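Local structure of proto-oncogene tyrosine-protein kinase receptor Ret (7AMK) at residues 138-144 / 225-231; 147-153 / 184-189; 34-39 / 90-96. The protein is a receptor tyrosine kinase that probably recognises GDNF bound to its co-receptor GFR alpha 1 through extracellular cadherin-like domains and signals into the cell. The protein carries 4 engineered substitutions. One frame throughout, in Å; residues are numbered along the deposited sequence.

Interaction 1: 138-144 / 225-231. With CA (calcium ion), chain M; CA (calcium ion), chain L; CA (calcium ion), chain N.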
loop_
_atom_site.group_PDB
_atom_site.type_symbol
_atom_site.label_atom_id
_atom_site.label_comp_id
_atom_site.label_asym_id
_atom_site.label_seq_id
_atom_site.Cartn_x
_atom_site.Cartn_y
_atom_site.Cartn_z
ATOM N N PRO A 138 10.221 -34.469 27.934
ATOM C CA PRO A 138 10.435 -33.399 28.912
ATOM C C PRO A 138 10.846 -32.108 28.210
ATOM O O PRO A 138 11.096 -32.063 27.002
ATOM C CB PRO A 138 11.538 -33.965 29.823
ATOM C CG PRO A 138 12.226 -35.003 29.004
ATOM C CD PRO A 138 11.206 -35.554 28.047
ATOM N N HIS A 139 10.852 -31.028 28.978
ATOM C CA HIS A 139 11.318 -29.760 28.455
ATOM C C HIS A 139 12.155 -29.111 29.524
ATOM O O HIS A 139 11.873 -29.276 30.709
ATOM C CB HIS A 139 10.167 -28.828 28.051
ATOM C CG HIS A 139 9.194 -28.553 29.159
ATOM N ND1 HIS A 139 9.432 -27.623 30.151
ATOM C CD2 HIS A 139 7.981 -29.096 29.438
ATOM C CE1 HIS A 139 8.407 -27.601 30.989
ATOM N NE2 HIS A 139 7.516 -28.487 30.580
ATOM N N ILE A 140 13.206 -28.416 29.107
ATOM C CA ILE A 140 13.954 -27.552 30.002
ATOM C C ILE A 140 14.127 -26.213 29.293
ATOM O O ILE A 140 13.954 -26.098 28.080
ATOM C CB ILE A 140 15.314 -28.157 30.382
ATOM C CG1 ILE A 140 16.064 -28.530 29.106
ATOM C CG2 ILE A 140 15.142 -29.411 31.175
ATOM C CD1 ILE A 140 17.464 -29.006 29.350
ATOM N N THR A 141 14.489 -25.200 30.061
ATOM C CA THR A 141 14.776 -23.901 29.482
ATOM C C THR A 141 16.282 -23.754 29.316
ATOM O O THR A 141 17.060 -24.311 30.090
ATOM C CB THR A 141 14.211 -22.771 30.343
ATOM O OG1 THR A 141 12.806 -22.968 30.493
ATOM C CG2 THR A 141 14.448 -21.385 29.677
ATOM N N GLU A 142 16.681 -23.027 28.273
ATOM C CA GLU A 142 18.096 -22.766 28.036
ATOM C C GLU A 142 18.697 -21.994 29.220
ATOM O O GLU A 142 17.984 -21.429 30.057
ATOM C CB GLU A 142 18.259 -21.999 26.715
ATOM C CG GLU A 142 17.615 -20.627 26.728
ATOM C CD GLU A 142 18.049 -19.730 25.585
ATOM O OE1 GLU A 142 19.074 -20.002 24.922
ATOM O OE2 GLU A 142 17.334 -18.739 25.357
ATOM N N ASN A 143 20.027 -22.021 29.315
ATOM C CA ASN A 143 20.789 -21.210 30.297
ATOM C C ASN A 143 20.400 -21.514 31.746
ATOM O O ASN A 143 20.300 -20.610 32.579
ATOM C CB ASN A 143 20.627 -19.709 30.047
ATOM C CG ASN A 143 20.977 -19.305 28.639
ATOM O OD1 ASN A 143 21.836 -19.905 28.003
ATOM N ND2 ASN A 143 20.297 -18.280 28.135
ATOM N N ARG A 144 20.178 -22.787 32.059
ATOM C CA ARG A 144 19.729 -23.189 33.384
ATOM C C ARG A 144 20.667 -24.233 33.972
ATOM O O ARG A 144 21.372 -24.945 33.253
ATOM C CB ARG A 144 18.306 -23.773 33.361
ATOM C CG ARG A 144 17.221 -22.787 33.085
ATOM C CD ARG A 144 17.112 -21.779 34.200
ATOM N NE ARG A 144 15.950 -20.919 33.996
ATOM C CZ ARG A 144 15.975 -19.790 33.302
ATOM N NH1 ARG A 144 17.088 -19.348 32.748
ATOM N NH2 ARG A 144 14.855 -19.083 33.164
ATOM N N ASN A 225 12.595 -30.990 24.703
ATOM C CA ASN A 225 12.360 -29.688 24.100
ATOM C C ASN A 225 13.118 -28.626 24.889
ATOM O O ASN A 225 13.207 -28.713 26.110
ATOM C CB ASN A 225 10.866 -29.352 24.069
ATOM C CG ASN A 225 10.051 -30.301 23.166
ATOM O OD1 ASN A 225 10.190 -30.287 21.950
ATOM N ND2 ASN A 225 9.189 -31.102 23.773
ATOM N N ILE A 226 13.728 -27.666 24.186
ATOM C CA ILE A 226 14.476 -26.582 24.831
ATOM C C ILE A 226 13.674 -25.296 24.696
ATOM O O ILE A 226 13.424 -24.821 23.577
ATOM C CB ILE A 226 15.887 -26.397 24.247
ATOM C CG1 ILE A 226 16.694 -27.720 24.206
ATOM C CG2 ILE A 226 16.633 -25.323 25.051
ATOM C CD1 ILE A 226 16.940 -28.418 25.562
ATOM N N TYR A 227 13.270 -24.741 25.835
ATOM C CA TYR A 227 12.539 -23.484 25.867
ATOM C C TYR A 227 13.483 -22.290 25.845
ATOM O O TYR A 227 14.605 -22.338 26.348
ATOM C CB TYR A 227 11.650 -23.399 27.106
ATOM C CG TYR A 227 10.440 -24.292 27.042
ATOM C CD1 TYR A 227 10.192 -25.098 25.934
ATOM C CD2 TYR A 227 9.527 -24.307 28.077
ATOM C CE1 TYR A 227 9.059 -25.922 25.874
ATOM C CE2 TYR A 227 8.405 -25.106 28.033
ATOM C CZ TYR A 227 8.177 -25.915 26.945
ATOM O OH TYR A 227 7.060 -26.708 26.958
ATOM N N ASP A 228 12.997 -21.211 25.264
ATOM C CA ASP A 228 13.783 -20.030 24.968
ATOM C C ASP A 228 13.662 -19.036 26.104
ATOM O O ASP A 228 12.627 -18.929 26.760
ATOM C CB ASP A 228 13.285 -19.390 23.667
ATOM C CG ASP A 228 14.159 -18.283 23.186
ATOM O OD1 ASP A 228 15.325 -18.553 22.899
ATOM O OD2 ASP A 228 13.672 -17.145 23.061
ATOM N N GLU A 229 14.724 -18.281 26.318
ATOM C CA GLU A 229 14.630 -17.100 27.156
ATOM C C GLU A 229 15.200 -15.921 26.380
ATOM O O GLU A 229 15.824 -16.088 25.332
ATOM C CB GLU A 229 15.339 -17.302 28.497
ATOM C CG GLU A 229 16.812 -17.210 28.437
ATOM C CD GLU A 229 17.432 -17.267 29.833
ATOM O OE1 GLU A 229 16.669 -17.482 30.798
ATOM O OE2 GLU A 229 18.671 -17.099 29.972
ATOM N N ASP A 230 14.962 -14.718 26.891
ATOM C CA ASP A 230 15.354 -13.487 26.207
ATOM C C ASP A 230 16.818 -13.243 26.552
ATOM O O ASP A 230 17.150 -12.655 27.579
ATOM C CB ASP A 230 14.438 -12.332 26.617
ATOM C CG ASP A 230 14.783 -10.995 25.924
ATOM O OD1 ASP A 230 15.663 -10.932 25.042
ATOM O OD2 ASP A 230 14.148 -9.991 26.292
ATOM N N ASP A 231 17.713 -13.733 25.694
ATOM C CA ASP A 231 19.144 -13.616 25.960
ATOM C C ASP A 231 19.892 -13.079 24.743
ATOM O O ASP A 231 21.105 -13.286 24.626
ATOM C CB ASP A 231 19.734 -14.961 26.435
ATOM C CG ASP A 231 19.697 -16.062 25.339
ATOM O OD1 ASP A 231 19.163 -15.833 24.235
ATOM O OD2 ASP A 231 20.228 -17.162 25.594
HETATM CA CA CA M . 17.164 -17.122 23.619
HETATM CA CA CA L . 20.717 -18.715 24.021
HETATM CA CA CA N . 15.791 -10.635 22.737
HETATM O O HOH W 1 22.275 -17.269 23.047
HETATM O O HOH W 2 22.126 -19.519 25.691
#

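Interaction 2: 147-153 / 184-189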
loop_
_atom_site.group_PDB
_atom_site.type_symbol
_atom_site.label_atom_id
_atom_site.label_comp_id
_atom_site.label_asym_id
_atom_site.label_seq_id
_atom_site.Cartn_x
_atom_site.Cartn_y
_atom_site.Cartn_z
ATOM N N GLY A 147 20.682 -30.762 36.143
ATOM C CA GLY A 147 19.864 -31.392 37.168
ATOM C C GLY A 147 19.166 -32.623 36.644
ATOM O O GLY A 147 19.120 -32.884 35.436
ATOM N N ALA A 148 18.639 -33.394 37.588
ATOM C CA ALA A 148 17.867 -34.560 37.209
ATOM C C ALA A 148 16.634 -34.105 36.465
ATOM O O ALA A 148 16.086 -33.029 36.711
ATOM C CB ALA A 148 17.468 -35.391 38.427
ATOM N N LEU A 149 16.207 -34.927 35.561
ATOM C CA LEU A 149 15.141 -34.582 34.651
ATOM C C LEU A 149 13.992 -35.570 34.700
ATOM O O LEU A 149 12.834 -35.165 34.622
ATOM C CB LEU A 149 15.717 -34.521 33.243
ATOM C CG LEU A 149 14.822 -34.137 32.102
ATOM C CD1 LEU A 149 14.483 -32.685 32.322
ATOM C CD2 LEU A 149 15.631 -34.324 30.835
ATOM N N ARG A 150 14.286 -36.860 34.803
ATOM C CA ARG A 150 13.238 -37.867 34.795
ATOM C C ARG A 150 13.765 -39.092 35.525
ATOM O O ARG A 150 14.893 -39.522 35.272
ATOM C CB ARG A 150 12.792 -38.221 33.360
ATOM C CG ARG A 150 11.889 -39.492 33.257
ATOM C CD ARG A 150 11.270 -39.664 31.864
ATOM N NE ARG A 150 10.535 -38.425 31.599
ATOM C CZ ARG A 150 9.630 -38.231 30.650
ATOM N NH1 ARG A 150 9.324 -39.183 29.773
ATOM N NH2 ARG A 150 9.016 -37.048 30.582
ATOM N N GLN A 151 12.954 -39.623 36.443
ATOM C CA GLN A 151 13.210 -40.920 37.065
ATOM C C GLN A 151 12.839 -41.999 36.059
ATOM O O GLN A 151 11.681 -42.071 35.624
ATOM C CB GLN A 151 12.397 -41.078 38.354
ATOM C CG GLN A 151 12.450 -42.481 39.063
ATOM C CD GLN A 151 13.867 -43.046 39.255
ATOM O OE1 GLN A 151 14.209 -44.042 38.654
ATOM N NE2 GLN A 151 14.678 -42.401 40.078
ATOM N N LEU A 152 13.813 -42.834 35.696
ATOM C CA LEU A 152 13.622 -43.845 34.661
ATOM C C LEU A 152 13.064 -45.179 35.175
ATOM O O LEU A 152 12.429 -45.899 34.401
ATOM C CB LEU A 152 14.956 -44.087 33.928
ATOM C CG LEU A 152 15.378 -42.951 32.993
ATOM C CD1 LEU A 152 16.666 -43.269 32.235
ATOM C CD2 LEU A 152 14.240 -42.628 32.029
ATOM N N ARG A 153 13.284 -45.549 36.436
ATOM C CA ARG A 153 12.733 -46.804 36.953
ATOM C C ARG A 153 11.206 -46.768 37.014
ATOM O O ARG A 153 10.614 -45.803 37.495
ATOM C CB ARG A 153 13.260 -47.100 38.360
ATOM C CG ARG A 153 14.664 -47.669 38.432
ATOM C CD ARG A 153 15.218 -47.684 39.868
ATOM N NE ARG A 153 15.301 -46.335 40.443
ATOM C CZ ARG A 153 15.868 -46.052 41.614
ATOM N NH1 ARG A 153 16.434 -46.992 42.349
ATOM N NH2 ARG A 153 15.870 -44.791 42.058
ATOM N N THR A 184 20.884 -43.219 41.092
ATOM C CA THR A 184 19.467 -42.957 41.278
ATOM C C THR A 184 18.618 -43.397 40.096
ATOM O O THR A 184 17.395 -43.289 40.168
ATOM C CB THR A 184 19.249 -41.475 41.565
ATOM O OG1 THR A 184 19.721 -40.702 40.451
ATOM C CG2 THR A 184 20.036 -41.068 42.813
ATOM N N SER A 185 19.230 -43.889 39.013
ATOM C CA SER A 185 18.519 -44.212 37.772
ATOM C C SER A 185 17.790 -43.005 37.166
ATOM O O SER A 185 16.813 -43.162 36.432
ATOM C CB SER A 185 17.535 -45.360 37.982
ATOM O OG SER A 185 18.227 -46.586 38.112
ATOM N N GLU A 186 18.255 -41.783 37.406
ATOM C CA GLU A 186 17.598 -40.619 36.811
ATOM C C GLU A 186 18.279 -40.209 35.508
ATOM O O GLU A 186 19.497 -40.182 35.426
ATOM C CB GLU A 186 17.605 -39.414 37.753
ATOM C CG GLU A 186 16.805 -39.563 39.015
ATOM C CD GLU A 186 17.285 -38.616 40.122
ATOM O OE1 GLU A 186 18.517 -38.400 40.273
ATOM O OE2 GLU A 186 16.416 -38.092 40.844
ATOM N N LEU A 187 17.486 -39.833 34.506
ATOM C CA LEU A 187 18.033 -39.072 33.390
ATOM C C LEU A 187 18.346 -37.663 33.872
ATOM O O LEU A 187 17.513 -37.028 34.519
ATOM C CB LEU A 187 17.031 -39.040 32.250
ATOM C CG LEU A 187 17.377 -38.244 31.000
ATOM C CD1 LEU A 187 18.556 -38.885 30.219
ATOM C CD2 LEU A 187 16.114 -38.145 30.157
ATOM N N VAL A 188 19.555 -37.176 33.603
ATOM C CA VAL A 188 19.970 -35.859 34.075
ATOM C C VAL A 188 20.466 -35.010 32.900
ATOM O O VAL A 188 20.998 -35.528 31.919
ATOM C CB VAL A 188 21.068 -35.963 35.126
ATOM C CG1 VAL A 188 20.703 -36.965 36.226
ATOM C CG2 VAL A 188 22.378 -36.321 34.440
ATOM N N VAL A 189 20.305 -33.687 33.004
ATOM C CA VAL A 189 20.946 -32.774 32.066
ATOM C C VAL A 189 22.249 -32.315 32.695
ATOM O O VAL A 189 22.271 -31.874 33.850
ATOM C CB VAL A 189 20.026 -31.593 31.698
ATOM C CG1 VAL A 189 19.679 -30.721 32.911
ATOM C CG2 VAL A 189 20.662 -30.750 30.572
#

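Interaction 3: 34-39 / 90-96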
loop_
_atom_site.group_PDB
_atom_site.type_symbol
_atom_site.label_atom_id
_atom_site.label_comp_id
_atom_site.label_asym_id
_atom_site.label_seq_id
_atom_site.Cartn_x
_atom_site.Cartn_y
_atom_site.Cartn_z
ATOM N N GLU A 34 18.478 -23.235 45.676
ATOM C CA GLU A 34 17.045 -23.505 45.719
ATOM C C GLU A 34 16.796 -24.975 46.066
ATOM O O GLU A 34 17.367 -25.873 45.445
ATOM C CB GLU A 34 16.404 -23.139 44.374
ATOM C CG GLU A 34 14.911 -22.855 44.454
ATOM C CD GLU A 34 14.280 -22.420 43.127
ATOM O OE1 GLU A 34 14.620 -22.980 42.054
ATOM O OE2 GLU A 34 13.416 -21.515 43.166
ATOM N N ARG A 35 15.941 -25.226 47.062
ATOM C CA ARG A 35 15.617 -26.587 47.504
ATOM C C ARG A 35 14.115 -26.846 47.416
ATOM O O ARG A 35 13.314 -26.051 47.949
ATOM C CB ARG A 35 16.108 -26.811 48.938
ATOM C CG ARG A 35 15.354 -27.862 49.736
ATOM C CD ARG A 35 15.838 -27.833 51.180
ATOM N NE ARG A 35 14.999 -28.640 52.057
ATOM C CZ ARG A 35 15.235 -28.860 53.348
ATOM N NH1 ARG A 35 16.287 -28.340 53.962
ATOM N NH2 ARG A 35 14.396 -29.627 54.042
ATOM N N PRO A 36 13.688 -27.950 46.795
ATOM C CA PRO A 36 12.249 -28.206 46.636
ATOM C C PRO A 36 11.606 -28.901 47.831
ATOM O O PRO A 36 12.197 -29.757 48.489
ATOM C CB PRO A 36 12.197 -29.096 45.384
ATOM C CG PRO A 36 13.489 -29.811 45.388
ATOM C CD PRO A 36 14.509 -28.927 46.052
ATOM N N TYR A 37 10.374 -28.494 48.113
ATOM C CA TYR A 37 9.515 -29.113 49.116
ATOM C C TYR A 37 8.263 -29.569 48.400
ATOM O O TYR A 37 7.465 -28.739 47.949
ATOM C CB TYR A 37 9.120 -28.155 50.231
ATOM C CG TYR A 37 10.232 -27.617 51.086
ATOM C CD1 TYR A 37 10.975 -26.522 50.674
ATOM C CD2 TYR A 37 10.492 -28.161 52.338
ATOM C CE1 TYR A 37 11.958 -26.001 51.463
ATOM C CE2 TYR A 37 11.476 -27.651 53.130
ATOM C CZ TYR A 37 12.209 -26.567 52.688
ATOM O OH TYR A 37 13.199 -26.046 53.484
ATOM N N PHE A 38 8.088 -30.876 48.324
ATOM C CA PHE A 38 6.956 -31.481 47.648
ATOM C C PHE A 38 5.816 -31.708 48.627
ATOM O O PHE A 38 6.040 -31.974 49.807
ATOM C CB PHE A 38 7.364 -32.824 47.048
ATOM C CG PHE A 38 8.492 -32.746 46.071
ATOM C CD1 PHE A 38 8.239 -32.561 44.715
ATOM C CD2 PHE A 38 9.801 -32.901 46.493
ATOM C CE1 PHE A 38 9.283 -32.503 43.803
ATOM C CE2 PHE A 38 10.847 -32.854 45.573
ATOM C CZ PHE A 38 10.573 -32.656 44.221
ATOM N N PHE A 39 4.591 -31.667 48.113
ATOM C CA PHE A 39 3.418 -31.939 48.924
ATOM C C PHE A 39 2.225 -32.251 48.026
ATOM O O PHE A 39 2.149 -31.784 46.882
ATOM C CB PHE A 39 3.113 -30.750 49.844
ATOM C CG PHE A 39 3.142 -29.417 49.152
ATOM C CD1 PHE A 39 4.344 -28.747 48.934
ATOM C CD2 PHE A 39 1.963 -28.806 48.748
ATOM C CE1 PHE A 39 4.363 -27.500 48.321
ATOM C CE2 PHE A 39 1.981 -27.564 48.126
ATOM C CZ PHE A 39 3.187 -26.912 47.907
ATOM N N GLY A 90 2.206 -30.216 44.503
ATOM C CA GLY A 90 2.810 -28.901 44.515
ATOM C C GLY A 90 4.249 -28.931 44.988
ATOM O O GLY A 90 4.672 -29.866 45.671
ATOM N N VAL A 91 5.015 -27.910 44.628
ATOM C CA VAL A 91 6.390 -27.775 45.081
ATOM C C VAL A 91 6.639 -26.307 45.418
ATOM O O VAL A 91 6.054 -25.403 44.817
ATOM C CB VAL A 91 7.382 -28.302 44.015
ATOM C CG1 VAL A 91 7.444 -27.355 42.824
ATOM C CG2 VAL A 91 8.753 -28.482 44.611
ATOM N N SER A 92 7.484 -26.072 46.415
ATOM C CA SER A 92 7.883 -24.717 46.775
ATOM C C SER A 92 9.296 -24.761 47.329
ATOM O O SER A 92 9.782 -25.817 47.738
ATOM C CB SER A 92 6.922 -24.094 47.800
ATOM O OG SER A 92 6.779 -24.927 48.940
ATOM N N SER A 93 9.952 -23.600 47.329
ATOM C CA SER A 93 11.309 -23.455 47.849
ATOM C C SER A 93 11.357 -23.166 49.350
ATOM O O SER A 93 12.432 -23.258 49.949
ATOM C CB SER A 93 12.051 -22.346 47.081
ATOM O OG SER A 93 11.229 -21.194 46.913
ATOM N N THR A 94 10.232 -22.849 49.970
ATOM C CA THR A 94 10.060 -22.775 51.414
ATOM C C THR A 94 9.160 -23.898 51.920
ATOM O O THR A 94 8.568 -24.640 51.129
ATOM C CB THR A 94 9.457 -21.423 51.791
ATOM O OG1 THR A 94 8.277 -21.208 51.001
ATOM C CG2 THR A 94 10.458 -20.302 51.516
ATOM N N PRO A 95 9.038 -24.062 53.235
ATOM C CA PRO A 95 8.182 -25.136 53.782
ATOM C C PRO A 95 6.739 -24.953 53.345
ATOM O O PRO A 95 6.224 -23.826 53.353
ATOM C CB PRO A 95 8.332 -24.963 55.302
ATOM C CG PRO A 95 9.646 -24.289 55.471
ATOM C CD PRO A 95 9.736 -23.332 54.304
ATOM N N PRO A 96 6.046 -26.033 52.969
ATOM C CA PRO A 96 4.746 -25.878 52.302
ATOM C C PRO A 96 3.629 -25.452 53.244
ATOM O O PRO A 96 3.578 -25.829 54.419
ATOM C CB PRO A 96 4.475 -27.272 51.722
ATOM C CG PRO A 96 5.250 -28.194 52.585
ATOM C CD PRO A 96 6.473 -27.441 53.035
#

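Interaction 1: 138-144 / 225-231
A parallel strand pairing that runs out into a cluster of calcium sites joins 138-144 to 225-231, where strand 139-141 lies at the edge of its sheet and strand 215-227 ends. Backbone bonds alternate along the pair, among them Tyr227 N to Ile140 O at 2.7 Å. On one face of the sheet the His139 and Tyr227 rings form an offset stack, centroids 4.5 Å apart and planes 8° from parallel, while Ile140 CG1 and Ile226 CD1 pack on the other. Beyond the strands, Glu142 bridges two calcium ions: OE2 binds one at 2.4 Å and OE1 the other at 2.3 Å. OE2 also takes the backbone N-H of Glu229 on its anti lone pair. Asp231 spans the same two ions, and Asp228 OD1 and Glu229 O add to the first; the Asp228 carboxylate also pairs with Arg195, and Asp230 OD1 binds a third ion. Asp194, Glu196 and Asp265 supply further ligands. Asn143 ND2 donates in its amide plane to both Glu229 OE2 (2.7 Å) and Asp231 OD2 (2.8 Å). Glu229 OE1 is met from above the carboxylate plane by Arg144 NH1, a 2.7 Å salt bridge. Acidic side chains gathered around calcium ions in this way are typical of the linker between successive cadherin domains.

Interaction 2: 147-153 / 184-189
Leu149 and Leu187 lie side by side and point the same way across a classic beta bulge, in which Leu149 and Arg150 of the edge strand 147-151 both face Leu187 of the antiparallel strand 186-189. Leu187 O accepts both bulge N-H groups, Leu149 N at 2.7 Å and Arg150 N at 3.2 Å; the first approaches in the carbonyl plane and the second is tilted from it. Because the bulge shifts the register by one residue, Leu149 is turned toward the partner strand, and its CD2 meets Leu187 CD2 at 3.9 Å. Both leucines carry CG anti to the backbone N (chi1 -178° and 177°), which keeps the two branches alongside each other. Leu152 adds to this apolar group, and Val170 and Tyr168 of strand 165-170 cover Leu187 and Leu152, so the group belongs to the interior of the cadherin domain.

On the face that bears Ala148 and Val188, the Ala148 methyl rests against the carboxylate of Glu186, with CB 3.6 Å from CD. Glu186 OE1 accepts the Thr184 hydroxyl from above the carboxylate plane, and its OE2 bonds to Gln24, so both oxygens have partners. The Gln151 side chain crosses that of Glu186 at about a right angle. Bent at chi2 (49°), it brings NE2 to Thr184 O at 2.9 Å, nearly in line with the carbonyl bond, and NE2 has a second partner in Gln24.

The Arg153 guanidinium passes with one face over Thr184 C and Ser185 OG. Its position is set by the Gln151 amide at its edge: Gln151 OE1 takes Arg153 N in the carbonyl plane, on a lone pair, at 2.8 Å, and Arg153 NE from above that plane at 3.1 Å.

Interaction 3: 34-39 / 90-96
An antiparallel pairing at the edge of the first cadherin-like domain's four-stranded sheet joins strand 37-40 to the end of strand 83-92, and the chain after that strand folds back over the aromatic side chains of its neighbour. Tyr37 and Ser92 form one hydrogen-bonded pair, with Tyr37 N to Ser92 O at 2.8 Å; Phe39 and Gly90 form the next, closed by Gly90 N to Phe39 O, also at 2.8 Å.

The Tyr37 ring sits in the bend at 93-95. Thr94 C and Pro95 N lie over one face, where Pro95 CA makes a CH-pi contact 4.1 Å from the centroid, and Ser92 O lies in plane at the edge. With CG anti to the carbonyl carbon (chi1 -63°), the ring lays this face against the Thr94-Pro95 backbone, and Ser92 OG braces the turn from within by a 2.8 Å hydrogen bond to Thr94 O. The Tyr37 OH lies over the centre of the Arg35 guanidinium. An alanine here would take the ring away and is likely to leave the Thr94-Pro95 backbone without the face it rests on, freeing the bend to shift.

The Phe39 ring lies over the glycine backbone, with Gly90 CA 4.1 Å from its centroid. On the opposite face of the sheet Val91 CG2 packs against Pro36 CB at 3.6 Å and over the Phe38 ring. Beyond the backbone bonds, the packing here comes mainly from C-H groups and peptide planes against aromatic faces, consistent with shape more than charge fixing the course of 93-96.

Interactions 1 and 2 belong to the same cadherin domain and touch, interaction 2 being nested along the chain inside the loop that interaction 1 closes. Strands 139-141 and 147-151 follow one another, and the two contacts meet through Ile140 CG2 and Leu149 CD1 at 3.5 Å and Ile140 CD1 and Val189 CG2 at 3.8 Å. Their centres are 18 Å apart; interaction 1 reaches the calcium ions directly, whereas the Val189 side chain of interaction 2 is about 14 Å from one. Interaction 3 lies in the preceding domain, its nearest atoms about 8 Å from interaction 1 and about 9 Å from interaction 2, and touches neither.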